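Local atomic coordinates of cytochrome c3 (Desulfuromonas acetoxidans, PDB entry 1HH5), a protein that carries electrons through three covalently bound hemes, passing them from a dehydrogenase to ferredoxin during sulfate respiration. Residues Glu7-Phe15 with Thr60-Lys68. Residues are numbered along the deposited sequence; the frame is centred on the assembly and turned at random.
With HEC (heme c), chain D.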
# COMPACT_ATOMS: atom_id res chain seq x y z
N GLU A 7 11.88 0.98 -2.16
CA GLU A 7 12.87 0.76 -3.20
C GLU A 7 13.08 -0.74 -3.34
O GLU A 7 13.25 -1.44 -2.35
CB GLU A 7 14.19 1.46 -2.82
CG GLU A 7 15.44 0.95 -3.56
CD GLU A 7 15.62 1.55 -4.96
OE1 GLU A 7 15.86 2.77 -5.06
OE2 GLU A 7 15.53 0.79 -5.95
N ASN A 8 13.04 -1.23 -4.58
CA ASN A 8 13.22 -2.65 -4.83
C ASN A 8 13.63 -2.90 -6.28
O ASN A 8 13.55 -2.00 -7.12
CB ASN A 8 11.94 -3.42 -4.49
CG ASN A 8 10.79 -3.09 -5.42
OD1 ASN A 8 10.66 -3.69 -6.49
ND2 ASN A 8 9.96 -2.14 -5.03
N LYS A 9 14.05 -4.13 -6.57
CA LYS A 9 14.49 -4.51 -7.91
C LYS A 9 13.45 -4.39 -9.02
O LYS A 9 13.74 -3.88 -10.10
CB LYS A 9 15.03 -5.94 -7.89
CG LYS A 9 16.32 -6.11 -7.10
CD LYS A 9 17.46 -5.32 -7.73
CE LYS A 9 18.77 -5.56 -7.00
NZ LYS A 9 19.91 -4.85 -7.65
N LYS A 10 12.24 -4.87 -8.75
CA LYS A 10 11.16 -4.84 -9.73
C LYS A 10 10.72 -3.43 -10.10
O LYS A 10 10.08 -3.23 -11.13
CB LYS A 10 9.97 -5.64 -9.18
CG LYS A 10 8.73 -5.62 -10.06
CD LYS A 10 8.95 -6.25 -11.42
CE LYS A 10 7.68 -6.18 -12.26
NZ LYS A 10 7.83 -6.84 -13.58
N GLY A 11 11.08 -2.46 -9.27
CA GLY A 11 10.70 -1.08 -9.52
C GLY A 11 10.09 -0.48 -8.27
O GLY A 11 9.16 -1.05 -7.70
N ASN A 12 10.62 0.66 -7.83
CA ASN A 12 10.14 1.33 -6.62
C ASN A 12 8.63 1.54 -6.54
O ASN A 12 7.98 1.91 -7.51
CB ASN A 12 10.84 2.69 -6.48
CG ASN A 12 12.32 2.56 -6.18
OD1 ASN A 12 12.89 1.47 -6.27
ND2 ASN A 12 12.95 3.67 -5.82
N VAL A 13 8.08 1.29 -5.35
CA VAL A 13 6.66 1.46 -5.10
C VAL A 13 6.46 2.68 -4.20
O VAL A 13 7.06 2.78 -3.13
CB VAL A 13 6.04 0.23 -4.39
CG1 VAL A 13 4.54 0.41 -4.24
CG2 VAL A 13 6.35 -1.03 -5.18
N THR A 14 5.61 3.61 -4.64
CA THR A 14 5.34 4.81 -3.86
C THR A 14 4.00 4.67 -3.15
O THR A 14 2.95 4.59 -3.79
CB THR A 14 5.29 6.07 -4.75
OG1 THR A 14 6.58 6.27 -5.36
CG2 THR A 14 4.94 7.29 -3.93
N PHE A 15 4.04 4.63 -1.82
CA PHE A 15 2.82 4.51 -1.02
C PHE A 15 2.46 5.85 -0.41
O PHE A 15 3.09 6.29 0.56
CB PHE A 15 3.01 3.47 0.09
CG PHE A 15 1.84 3.36 1.02
CD1 PHE A 15 0.54 3.28 0.53
CD2 PHE A 15 2.04 3.29 2.40
CE1 PHE A 15 -0.54 3.13 1.40
CE2 PHE A 15 0.97 3.13 3.27
CZ PHE A 15 -0.32 3.06 2.77
N THR A 60 -3.58 -3.40 -9.50
CA THR A 60 -3.46 -4.82 -9.26
C THR A 60 -2.41 -5.37 -10.23
O THR A 60 -1.80 -6.41 -9.97
CB THR A 60 -4.82 -5.54 -9.43
OG1 THR A 60 -5.51 -5.01 -10.56
CG2 THR A 60 -5.67 -5.35 -8.18
N LYS A 61 -2.20 -4.67 -11.34
CA LYS A 61 -1.20 -5.07 -12.33
C LYS A 61 0.17 -4.67 -11.80
O LYS A 61 0.31 -3.63 -11.15
CB LYS A 61 -1.47 -4.38 -13.66
CG LYS A 61 -2.80 -4.76 -14.29
CD LYS A 61 -3.30 -3.71 -15.27
CE LYS A 61 -2.44 -3.61 -16.50
NZ LYS A 61 -3.10 -2.74 -17.52
N CYS A 62 1.19 -5.48 -12.08
CA CYS A 62 2.55 -5.22 -11.62
C CYS A 62 3.03 -3.79 -11.80
O CYS A 62 3.58 -3.20 -10.87
CB CYS A 62 3.54 -6.14 -12.33
SG CYS A 62 3.09 -7.90 -12.29
N GLY A 63 2.83 -3.26 -13.00
CA GLY A 63 3.28 -1.91 -13.30
C GLY A 63 2.52 -0.78 -12.64
O GLY A 63 2.95 0.37 -12.68
N GLY A 64 1.38 -1.11 -12.03
CA GLY A 64 0.59 -0.10 -11.36
C GLY A 64 1.25 0.32 -10.06
O GLY A 64 1.06 1.44 -9.59
N CYS A 65 2.03 -0.59 -9.48
CA CYS A 65 2.74 -0.30 -8.24
C CYS A 65 4.22 -0.09 -8.51
O CYS A 65 4.80 0.91 -8.09
CB CYS A 65 2.57 -1.44 -7.24
SG CYS A 65 0.89 -1.57 -6.55
N HIS A 66 4.82 -1.05 -9.21
CA HIS A 66 6.24 -1.01 -9.54
C HIS A 66 6.52 -0.12 -10.74
O HIS A 66 6.15 -0.44 -11.86
CB HIS A 66 6.73 -2.43 -9.85
CG HIS A 66 6.68 -3.36 -8.68
ND1 HIS A 66 7.58 -3.33 -7.64
CD2 HIS A 66 5.81 -4.35 -8.39
CE1 HIS A 66 7.23 -4.28 -6.77
NE2 HIS A 66 6.16 -4.93 -7.17
N ILE A 67 7.18 1.01 -10.49
CA ILE A 67 7.52 1.95 -11.55
C ILE A 67 9.03 1.91 -11.80
O ILE A 67 9.81 2.21 -10.91
CB ILE A 67 7.11 3.40 -11.16
CG1 ILE A 67 5.71 3.40 -10.55
CG2 ILE A 67 7.14 4.30 -12.39
CD1 ILE A 67 4.64 2.83 -11.45
N LYS A 68 9.41 1.53 -13.02
CA LYS A 68 10.80 1.39 -13.47
C LYS A 68 11.69 0.55 -12.56
O LYS A 68 12.23 -0.47 -13.05
CB LYS A 68 11.45 2.76 -13.71
CG LYS A 68 11.67 3.62 -12.48
CD LYS A 68 10.84 4.90 -12.54
CE LYS A 68 11.22 5.75 -13.74
NZ LYS A 68 12.65 6.18 -13.70
OXT LYS A 68 11.86 0.93 -11.38
FE HEC D . 5.44 -6.43 -6.10
CHA HEC D . 8.04 -6.39 -3.90
CHB HEC D . 7.14 -8.59 -8.16
CHC HEC D . 2.70 -6.63 -8.19
CHD HEC D . 3.85 -3.97 -4.31
NA HEC D . 7.20 -7.29 -6.04
C1A HEC D . 8.16 -7.18 -5.05
C2A HEC D . 9.33 -7.96 -5.40
C3A HEC D . 9.09 -8.57 -6.58
C4A HEC D . 7.76 -8.15 -6.99
CMA HEC D . 10.00 -9.55 -7.33
CAA HEC D . 10.62 -8.07 -4.61
CBA HEC D . 11.70 -7.11 -5.06
CGA HEC D . 13.02 -7.33 -4.33
O1A HEC D . 13.96 -6.54 -4.54
O2A HEC D . 13.10 -8.30 -3.55
NB HEC D . 5.03 -7.36 -7.82
C1B HEC D . 5.86 -8.18 -8.57
C2B HEC D . 5.21 -8.62 -9.79
C3B HEC D . 3.93 -8.22 -9.71
C4B HEC D . 3.84 -7.36 -8.53
CMB HEC D . 5.89 -9.27 -11.00
CAB HEC D . 2.77 -8.59 -10.63
CBB HEC D . 2.35 -10.04 -10.38
NC HEC D . 3.65 -5.54 -6.20
C1C HEC D . 2.61 -5.77 -7.10
C2C HEC D . 1.48 -4.90 -6.85
C3C HEC D . 1.87 -4.06 -5.85
C4C HEC D . 3.19 -4.49 -5.42
CMC HEC D . 0.11 -4.95 -7.53
CAC HEC D . 1.11 -2.87 -5.27
CBC HEC D . -0.23 -3.25 -4.66
ND HEC D . 5.81 -5.43 -4.45
C1D HEC D . 5.07 -4.40 -3.86
C2D HEC D . 5.73 -3.90 -2.66
C3D HEC D . 6.83 -4.66 -2.48
C4D HEC D . 6.92 -5.58 -3.61
CMD HEC D . 5.31 -2.70 -1.82
CAD HEC D . 7.74 -4.67 -1.25
CBD HEC D . 9.10 -4.05 -1.47
CGD HEC D . 9.96 -4.10 -0.23
O1D HEC D . 10.35 -5.21 0.19
O2D HEC D . 10.25 -3.02 0.33
O HOH W 1 12.28 2.52 -9.53
O HOH W 2 4.34 3.60 -7.21
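H66, the axial ligand that closes a CXXCH heme c motif, meets 7-15 with the ND1 edge and one face of its imidazole. NE2 binds the heme iron at 2.0 Å, H45 supplying the other axial nitrogen, while ND1 on the far side of the ring donates to the carbonyl O of G11 at 2.8 Å. That bond lies in the carbonyl plane and close to the ring plane, with 153° at the hydrogen. K10 covers one ring face: its CG, placed anti to the backbone N (chi1 176°), sits 3.5 Å from the ring centroid in a CH-pi contact. V13 CG2 comes obliquely to the ring, 3.6 Å from ND1, and the amide of N8 stands at the ring edge with its plane 84° from the ring's; N8 ND2 bonds to Y6 O and weakly to G11 O. C62 and C65 tie 60-68 to the porphyrin by thioethers, and K9 N reaches propionate O1A of that heme. The side facing solvent is looser: I67 and K68 are exposed, the one direct hydrogen bond runs from I67 N to N12 O (3.2 Å), and a water bridges T14 N to C65 O. Using ND1 as donor leaves NE2 for iron and fixes the imidazole's rotation; a histidine so bonded probably gains imidazolate character, which would tend to favour ferric heme.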